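Local coordinates for [PSI+] inducibility protein 3 (Saccharomyces cerevisiae, PDB 1ZX6) that promotes de novo induction of the [PSI+] prion form of SUP35 when overproduced and interacts with LAS17, RSP5 and SUP35, represented here by its SH3 domain, at residues 5-10 and 52-57; 23-28 and 41-46. One frame throughout, in Å; residues are numbered along the deposited sequence.

Contact 1: residues 5-10 and 52-57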
ATOM      1  N   VAL A   5      -6.871  -3.695  -0.616  1.00 23.43           N
ATOM      2  CA  VAL A   5      -5.985  -4.303  -1.592  1.00 23.05           C
ATOM      3  C   VAL A   5      -5.029  -5.236  -0.849  1.00 23.60           C
ATOM      4  O   VAL A   5      -4.848  -5.107   0.364  1.00 23.27           O
ATOM      5  CB  VAL A   5      -5.204  -3.210  -2.410  1.00 22.98           C
ATOM      6  CG1 VAL A   5      -6.208  -2.341  -3.234  1.00 23.14           C
ATOM      7  CG2 VAL A   5      -4.354  -2.327  -1.534  1.00 22.86           C
ATOM      8  N   GLU A   6      -4.400  -6.138  -1.582  1.00 23.68           N
ATOM      9  CA  GLU A   6      -3.452  -7.089  -0.965  1.00 24.89           C
ATOM     10  C   GLU A   6      -2.088  -6.935  -1.632  1.00 24.03           C
ATOM     11  O   GLU A   6      -1.985  -6.988  -2.859  1.00 22.41           O
ATOM     12  CB  GLU A   6      -3.948  -8.534  -1.106  1.00 24.79           C
ATOM     13  CG  GLU A   6      -2.997  -9.555  -0.471  1.00 24.93           C
ATOM     14  CD  GLU A   6      -3.469 -11.011  -0.602  1.00 27.25           C
ATOM     15  OE1 GLU A   6      -4.538 -11.270  -1.189  1.00 30.73           O
ATOM     16  OE2 GLU A   6      -2.760 -11.892  -0.087  1.00 30.56           O
ATOM     17  N   ALA A   7      -1.035  -6.818  -0.815  1.00 23.17           N
ATOM     18  CA  ALA A   7       0.352  -6.743  -1.323  1.00 24.11           C
ATOM     19  C   ALA A   7       0.832  -8.083  -1.855  1.00 24.11           C
ATOM     20  O   ALA A   7       0.618  -9.147  -1.228  1.00 23.18           O
ATOM     21  CB  ALA A   7       1.309  -6.247  -0.222  1.00 24.51           C
ATOM     22  N   LEU A   8       1.430  -8.035  -3.045  1.00 24.97           N
ATOM     23  CA  LEU A   8       1.930  -9.222  -3.739  1.00 24.02           C
ATOM     24  C   LEU A   8       3.436  -9.313  -3.651  1.00 23.91           C
ATOM     25  O   LEU A   8       4.004 -10.387  -3.855  1.00 23.40           O
ATOM     26  CB  LEU A   8       1.556  -9.176  -5.214  1.00 26.22           C
ATOM     27  CG  LEU A   8       0.178  -9.614  -5.673  1.00 30.73           C
ATOM     28  CD1 LEU A   8       0.021  -9.311  -7.159  1.00 31.13           C
ATOM     29  CD2 LEU A   8      -0.039 -11.086  -5.400  1.00 30.51           C
ATOM     30  N   TYR A   9       4.065  -8.172  -3.394  1.00 23.79           N
ATOM     31  CA  TYR A   9       5.530  -8.034  -3.395  1.00 23.12           C
ATOM     32  C   TYR A   9       5.945  -7.149  -2.205  1.00 23.31           C
ATOM     33  O   TYR A   9       5.155  -6.318  -1.722  1.00 22.83           O
ATOM     34  CB  TYR A   9       6.015  -7.370  -4.692  1.00 23.33           C
ATOM     35  CG  TYR A   9       5.431  -7.939  -5.960  1.00 22.51           C
ATOM     36  CD1 TYR A   9       5.995  -9.033  -6.586  1.00 22.90           C
ATOM     37  CD2 TYR A   9       4.326  -7.336  -6.558  1.00 23.30           C
ATOM     38  CE1 TYR A   9       5.452  -9.553  -7.752  1.00 23.99           C
ATOM     39  CE2 TYR A   9       3.771  -7.854  -7.717  1.00 22.93           C
ATOM     40  CZ  TYR A   9       4.328  -8.969  -8.309  1.00 21.68           C
ATOM     41  OH  TYR A   9       3.787  -9.513  -9.476  1.00 25.54           O
ATOM     42  N   GLN A  10       7.172  -7.353  -1.740  1.00 22.30           N
ATOM     43  CA  GLN A  10       7.733  -6.620  -0.584  1.00 21.34           C
ATOM     44  C   GLN A  10       8.180  -5.230  -1.035  1.00 22.48           C
ATOM     45  O   GLN A  10       9.003  -5.098  -1.927  1.00 21.30           O
ATOM     46  CB  GLN A  10       8.903  -7.376   0.067  1.00 21.80           C
ATOM     47  CG  GLN A  10       9.452  -6.654   1.303  1.00 21.54           C
ATOM     48  CD  GLN A  10      10.305  -7.546   2.193  1.00 22.12           C
ATOM     49  OE1 GLN A  10      10.007  -8.726   2.375  1.00 26.62           O
ATOM     50  NE2 GLN A  10      11.342  -6.974   2.777  1.00 21.51           N
ATOM     51  N   ASN A  52       1.625  -0.747  -8.176  1.00 22.28           N
ATOM     52  CA  ASN A  52       1.894  -2.048  -8.780  1.00 24.64           C
ATOM     53  C   ASN A  52       2.412  -3.128  -7.790  1.00 23.41           C
ATOM     54  O   ASN A  52       2.661  -4.265  -8.205  1.00 24.51           O
ATOM     55  CB  ASN A  52       2.821  -1.922 -10.004  1.00 25.03           C
ATOM     56  CG  ASN A  52       4.250  -1.507  -9.654  1.00 24.65           C
ATOM     57  OD1 ASN A  52       4.516  -1.035  -8.553  1.00 23.99           O
ATOM     58  ND2 ASN A  52       5.188  -1.699 -10.611  1.00 26.10           N
ATOM     59  N   TYR A  53       2.540  -2.785  -6.506  1.00 23.98           N
ATOM     60  CA  TYR A  53       2.832  -3.766  -5.442  1.00 23.48           C
ATOM     61  C   TYR A  53       1.599  -4.567  -4.977  1.00 24.75           C
ATOM     62  O   TYR A  53       1.732  -5.541  -4.240  1.00 23.34           O
ATOM     63  CB  TYR A  53       3.503  -3.062  -4.233  1.00 24.55           C
ATOM     64  CG  TYR A  53       4.960  -2.805  -4.454  1.00 22.94           C
ATOM     65  CD1 TYR A  53       5.933  -3.705  -3.980  1.00 24.56           C
ATOM     66  CD2 TYR A  53       5.397  -1.702  -5.178  1.00 24.71           C
ATOM     67  CE1 TYR A  53       7.241  -3.497  -4.222  1.00 25.37           C
ATOM     68  CE2 TYR A  53       6.745  -1.502  -5.439  1.00 25.02           C
ATOM     69  CZ  TYR A  53       7.659  -2.392  -4.925  1.00 24.38           C
ATOM     70  OH  TYR A  53       8.994  -2.227  -5.174  1.00 26.53           O
ATOM     71  N   VAL A  54       0.393  -4.134  -5.371  1.00 24.28           N
ATOM     72  CA  VAL A  54      -0.847  -4.715  -4.839  1.00 23.74           C
ATOM     73  C   VAL A  54      -1.861  -5.169  -5.887  1.00 24.87           C
ATOM     74  O   VAL A  54      -1.790  -4.756  -7.045  1.00 23.86           O
ATOM     75  CB  VAL A  54      -1.599  -3.700  -3.907  1.00 23.28           C
ATOM     76  CG1 VAL A  54      -0.709  -3.269  -2.755  1.00 24.23           C
ATOM     77  CG2 VAL A  54      -2.089  -2.491  -4.678  1.00 21.52           C
ATOM     78  N   LYS A  55      -2.813  -6.011  -5.446  1.00 25.02           N
ATOM     79  CA  LYS A  55      -3.965  -6.446  -6.237  1.00 25.01           C
ATOM     80  C   LYS A  55      -5.254  -6.213  -5.430  1.00 24.33           C
ATOM     81  O   LYS A  55      -5.188  -5.975  -4.207  1.00 22.72           O
ATOM     82  CB  LYS A  55      -3.853  -7.932  -6.620  1.00 25.89           C
ATOM     83  CG  LYS A  55      -3.722  -8.896  -5.431  1.00 28.73           C
ATOM     84  CD  LYS A  55      -3.951 -10.341  -5.832  1.00 28.81           C
ATOM     85  CE  LYS A  55      -3.987 -11.272  -4.612  1.00 31.18           C
ATOM     86  NZ  LYS A  55      -4.291 -12.682  -5.008  1.00 34.66           N
ATOM     87  N   PRO A  56      -6.415  -6.261  -6.104  1.00 24.16           N
ATOM     88  CA  PRO A  56      -7.685  -6.108  -5.388  1.00 23.58           C
ATOM     89  C   PRO A  56      -7.881  -7.196  -4.330  1.00 23.77           C
ATOM     90  O   PRO A  56      -7.385  -8.326  -4.477  1.00 23.15           O
ATOM     91  CB  PRO A  56      -8.744  -6.226  -6.496  1.00 24.33           C
ATOM     92  CG  PRO A  56      -8.038  -5.847  -7.717  1.00 24.90           C
ATOM     93  CD  PRO A  56      -6.649  -6.431  -7.546  1.00 24.02           C
ATOM     94  N   ALA A  57      -8.558  -6.833  -3.246  1.00 22.71           N
ATOM     95  CA  ALA A  57      -8.949  -7.804  -2.237  1.00 21.78           C
ATOM     96  C   ALA A  57     -10.456  -7.742  -2.010  1.00 20.01           C
ATOM     97  O   ALA A  57     -11.158  -8.724  -2.210  1.00 18.33           O
ATOM     98  CB  ALA A  57      -8.202  -7.567  -0.931  1.00 22.06           C
TER
HETATM   99  O   HOH W   1      -6.561 -10.492  -2.426  1.00 23.11           O
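The side chain of Lys55 stands out from the sheet beside that of Glu6, pointing the same way, where antiparallel strands 54-56 and 5-7 meet. With chi1 at 58°, CG is set between the backbone N and the carbonyl carbon, and the extended chain beyond carries the amine out alongside Glu6. CB meets Leu8 CD1; CG touches Glu6 O and packs 4.0 Å from Leu8 CG, the Leu8 and Lys55 chains crossing near a right angle. CD passes Leu8 CD2, and CE comes 3.5 Å from Glu6 OE1. At the tip, NZ stops 4.1 Å from Glu6 OE1, too far for a salt bridge. A long aliphatic chain with a charged end suits this exposed site. Glu6 OE1 accepts from a water (2.5 Å) that also donates to Pro56 O. In the backbone, Glu6 N gives a 2.7 Å bond to Lys55 O, nearly along the carbonyl axis, and Lys55 N returns one to Glu6 O from above the carbonyl plane. Leu8 N adds an almost straight bond (179°) to Tyr53 O. On the opposite face Val5 CG2 meets Val54 CG2 obliquely at 3.9 Å, a compact branched residue suiting the buried Val5 site. Tyr53 turns its ring edge to Tyr9 O, with CE1 3.3 Å from Gln10 O. Such pairing of the ALY and NYV stretches is characteristic of SH3 domains, whose aromatics there typically line the proline-rich peptide surface.

Contact 2: residues 23-28 and 41-46; sequences PGDKVQ and SCNGRT
Two neighbouring strands of the SH3 beta-barrel meet here: strand 26-32 pairs with strand 37-42 as an antiparallel hairpin, and the second strand then reverses through residues 43-44, the distal turn of the fold. Backbone hydrogen bonds define the register. Gln28 and Ser41 form a hydrogen-bonded pair, with Gln28 N donating to Ser41 O at 2.8 Å and Ser41 N to Gln28 O at 3.0 Å. Both donors lie in the plane of the carbonyl they address. Next to them Val27 CA makes a CA-H...O contact with the same Ser41 O, which is thus approached twice.

Within 41-46, a type I' turn from Cys42 to Arg45 is closed by a bond each way between those residues. Asn43 and Gly44 fill its corners well: Asn tolerates the left-handed backbone better than most residues, and Gly44, at phi 87°, would jam any CB against the preceding carbonyl oxygen.

Apolar contact falls on the buried side. Val27 CG2 reaches Cys42 CB at 4.1 Å, while Val27 also packs on Leu19 and Leu21; compact side chains fit that interior. On the other face the small Ser41 side chain lets its OG settle 3.4 Å from Gln28 CB. Lys26, a ubiquitin attachment site of the protein that is unmodified here, points its CB away from 41-46.

Charged groups gather near the turn without joining. Asp25 OD2 accepts from Lys22 N and Arg45 NH1 bonds to Gly20 O, so each has its partner outside the hairpin, and Asp25 OD2 is left 4.5 Å from Arg45 NH2, at the guanidinium edge. Packing, not charge, joins Asp25 to the other strand: Cys42 SG, anti to its backbone N (chi1 -178°), comes 3.9 Å from Asp25 CB.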
ATOM      1  N   PRO A  23       4.446  -9.174   1.380  1.00 23.06           N
ATOM      2  CA  PRO A  23       3.409  -9.909   0.657  1.00 23.98           C
ATOM      3  C   PRO A  23       2.364 -10.542   1.572  1.00 23.65           C
ATOM      4  O   PRO A  23       2.729 -11.150   2.592  1.00 23.68           O
ATOM      5  CB  PRO A  23       4.210 -11.001  -0.064  1.00 23.81           C
ATOM      6  CG  PRO A  23       5.595 -10.456  -0.162  1.00 23.42           C
ATOM      7  CD  PRO A  23       5.799  -9.682   1.090  1.00 22.86           C
ATOM      8  N   GLY A  24       1.090 -10.368   1.226  1.00 23.73           N
ATOM      9  CA  GLY A  24      -0.018 -10.876   2.007  1.00 23.73           C
ATOM     10  C   GLY A  24      -0.702  -9.793   2.824  1.00 23.84           C
ATOM     11  O   GLY A  24      -1.817 -10.001   3.287  1.00 27.26           O
ATOM     12  N   ASP A  25      -0.022  -8.660   3.033  1.00 24.45           N
ATOM     13  CA  ASP A  25      -0.564  -7.558   3.844  1.00 24.27           C
ATOM     14  C   ASP A  25      -1.796  -7.007   3.130  1.00 23.64           C
ATOM     15  O   ASP A  25      -1.714  -6.696   1.951  1.00 24.70           O
ATOM     16  CB  ASP A  25       0.418  -6.374   3.953  1.00 25.57           C
ATOM     17  CG  ASP A  25       1.528  -6.586   4.976  1.00 23.72           C
ATOM     18  OD1 ASP A  25       1.448  -7.536   5.781  1.00 26.65           O
ATOM     19  OD2 ASP A  25       2.470  -5.731   4.983  1.00 25.90           O
ATOM     20  N   LYS A  26      -2.916  -6.872   3.856  1.00 22.64           N
ATOM     21  CA  LYS A  26      -4.130  -6.221   3.337  1.00 24.36           C
ATOM     22  C   LYS A  26      -4.181  -4.783   3.838  1.00 23.93           C
ATOM     23  O   LYS A  26      -4.022  -4.517   5.022  1.00 24.29           O
ATOM     24  CB  LYS A  26      -5.375  -7.028   3.722  1.00 24.76           C
ATOM     25  CG  LYS A  26      -5.366  -8.447   3.079  1.00 25.21           C
ATOM     26  CD  LYS A  26      -6.459  -9.383   3.560  1.00 26.37           C
ATOM     27  CE  LYS A  26      -6.270  -9.800   4.988  1.00 26.39           C
ATOM     28  NZ  LYS A  26      -4.982 -10.508   5.281  1.00 23.54           N
ATOM     29  N   VAL A  27      -4.419  -3.869   2.903  1.00 23.20           N
ATOM     30  CA  VAL A  27      -4.235  -2.445   3.084  1.00 22.51           C
ATOM     31  C   VAL A  27      -5.560  -1.771   2.796  1.00 22.47           C
ATOM     32  O   VAL A  27      -6.195  -2.057   1.779  1.00 23.81           O
ATOM     33  CB  VAL A  27      -3.185  -1.923   2.117  1.00 22.96           C
ATOM     34  CG1 VAL A  27      -2.904  -0.456   2.323  1.00 24.62           C
ATOM     35  CG2 VAL A  27      -1.910  -2.746   2.245  1.00 24.21           C
ATOM     36  N   GLN A  28      -5.986  -0.895   3.693  1.00 23.50           N
ATOM     37  CA  GLN A  28      -7.167  -0.084   3.445  1.00 24.32           C
ATOM     38  C   GLN A  28      -6.767   1.001   2.452  1.00 24.57           C
ATOM     39  O   GLN A  28      -5.885   1.784   2.736  1.00 25.04           O
ATOM     40  CB  GLN A  28      -7.676   0.547   4.737  1.00 23.85           C
ATOM     41  CG  GLN A  28      -8.928   1.361   4.530  1.00 25.23           C
ATOM     42  CD  GLN A  28      -9.536   1.897   5.824  1.00 26.25           C
ATOM     43  OE1 GLN A  28      -8.931   1.839   6.897  1.00 32.84           O
ATOM     44  NE2 GLN A  28     -10.766   2.383   5.722  1.00 31.11           N
ATOM     45  N   SER A  41      -3.629   2.434   4.601  1.00 22.38           N
ATOM     46  CA  SER A  41      -3.296   2.086   5.977  1.00 24.31           C
ATOM     47  C   SER A  41      -3.231   0.566   6.130  1.00 25.53           C
ATOM     48  O   SER A  41      -3.996  -0.167   5.499  1.00 24.86           O
ATOM     49  CB  SER A  41      -4.291   2.704   6.972  1.00 26.04           C
ATOM     50  OG  SER A  41      -5.572   2.125   6.840  1.00 30.59           O
ATOM     51  N   CYS A  42      -2.301   0.112   6.964  1.00 24.68           N
ATOM     52  CA  CYS A  42      -2.105  -1.312   7.216  1.00 24.84           C
ATOM     53  C   CYS A  42      -1.540  -1.485   8.620  1.00 24.52           C
ATOM     54  O   CYS A  42      -0.515  -0.911   8.938  1.00 23.93           O
ATOM     55  CB  CYS A  42      -1.109  -1.912   6.214  1.00 26.02           C
ATOM     56  SG  CYS A  42      -0.850  -3.668   6.406  1.00 28.55           S
ATOM     57  N   ASN A  43      -2.211  -2.285   9.431  1.00 25.37           N
ATOM     58  CA  ASN A  43      -1.734  -2.620  10.756  1.00 25.73           C
ATOM     59  C   ASN A  43      -1.379  -1.367  11.553  1.00 25.65           C
ATOM     60  O   ASN A  43      -0.342  -1.322  12.224  1.00 25.60           O
ATOM     61  CB  ASN A  43      -0.512  -3.534  10.633  1.00 25.90           C
ATOM     62  CG  ASN A  43      -0.830  -4.856   9.934  1.00 29.54           C
ATOM     63  OD1 ASN A  43      -1.985  -5.308   9.935  1.00 29.38           O
ATOM     64  ND2 ASN A  43       0.205  -5.497   9.344  1.00 28.15           N
ATOM     65  N   GLY A  44      -2.223  -0.338  11.455  1.00 24.67           N
ATOM     66  CA  GLY A  44      -2.032   0.875  12.239  1.00 24.75           C
ATOM     67  C   GLY A  44      -1.125   1.941  11.636  1.00 24.37           C
ATOM     68  O   GLY A  44      -1.051   3.037  12.169  1.00 24.50           O
ATOM     69  N   ARG A  45      -0.441   1.633  10.535  1.00 22.88           N
ATOM     70  CA  ARG A  45       0.450   2.591   9.851  1.00 23.88           C
ATOM     71  C   ARG A  45      -0.246   3.199   8.628  1.00 22.52           C
ATOM     72  O   ARG A  45      -0.958   2.486   7.909  1.00 22.98           O
ATOM     73  CB  ARG A  45       1.737   1.873   9.381  1.00 23.99           C
ATOM     74  CG  ARG A  45       2.678   1.418  10.483  1.00 27.59           C
ATOM     75  CD  ARG A  45       3.713   0.410   9.961  1.00 30.17           C
ATOM     76  NE  ARG A  45       3.045  -0.791   9.454  1.00 34.74           N
ATOM     77  CZ  ARG A  45       3.074  -1.236   8.200  1.00 34.83           C
ATOM     78  NH1 ARG A  45       3.765  -0.614   7.243  1.00 36.66           N
ATOM     79  NH2 ARG A  45       2.387  -2.321   7.901  1.00 34.87           N
ATOM     80  N   THR A  46       0.011   4.481   8.350  1.00 22.30           N
ATOM     81  CA  THR A  46      -0.581   5.162   7.194  1.00 23.27           C
ATOM     82  C   THR A  46       0.556   5.766   6.346  1.00 24.06           C
ATOM     83  O   THR A  46       1.469   6.368   6.879  1.00 24.80           O
ATOM     84  CB  THR A  46      -1.565   6.266   7.605  1.00 23.91           C
ATOM     85  OG1 THR A  46      -2.652   5.694   8.349  1.00 24.56           O
ATOM     86  CG2 THR A  46      -2.121   7.017   6.385  1.00 23.48           C
TER

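Overall arrangement
Both contacts are antiparallel pairings in one SH3 sheet, joined through the neighbouring strands 4-7 and 26-32. Ala7 of contact 1 links directly to contact 2: its O and N lie 2.8 Å from Gly24 N and 2.9 Å from Asp25 O, both probable hydrogen bonds. Contact 1 is a surface contact that brings the two ends of the domain together at an outermost strand; contact 2, partly buried, pairs strands closer in sequence. The first buries 576 Å², with three backbone bonds, long side chains and a bridging water; the second buries 270 Å², with two backbone bonds, a Val27-Cys42 apolar touch and charged groups whose partners lie elsewhere. Val5 touches Val27, continuing the apolar face between pairings.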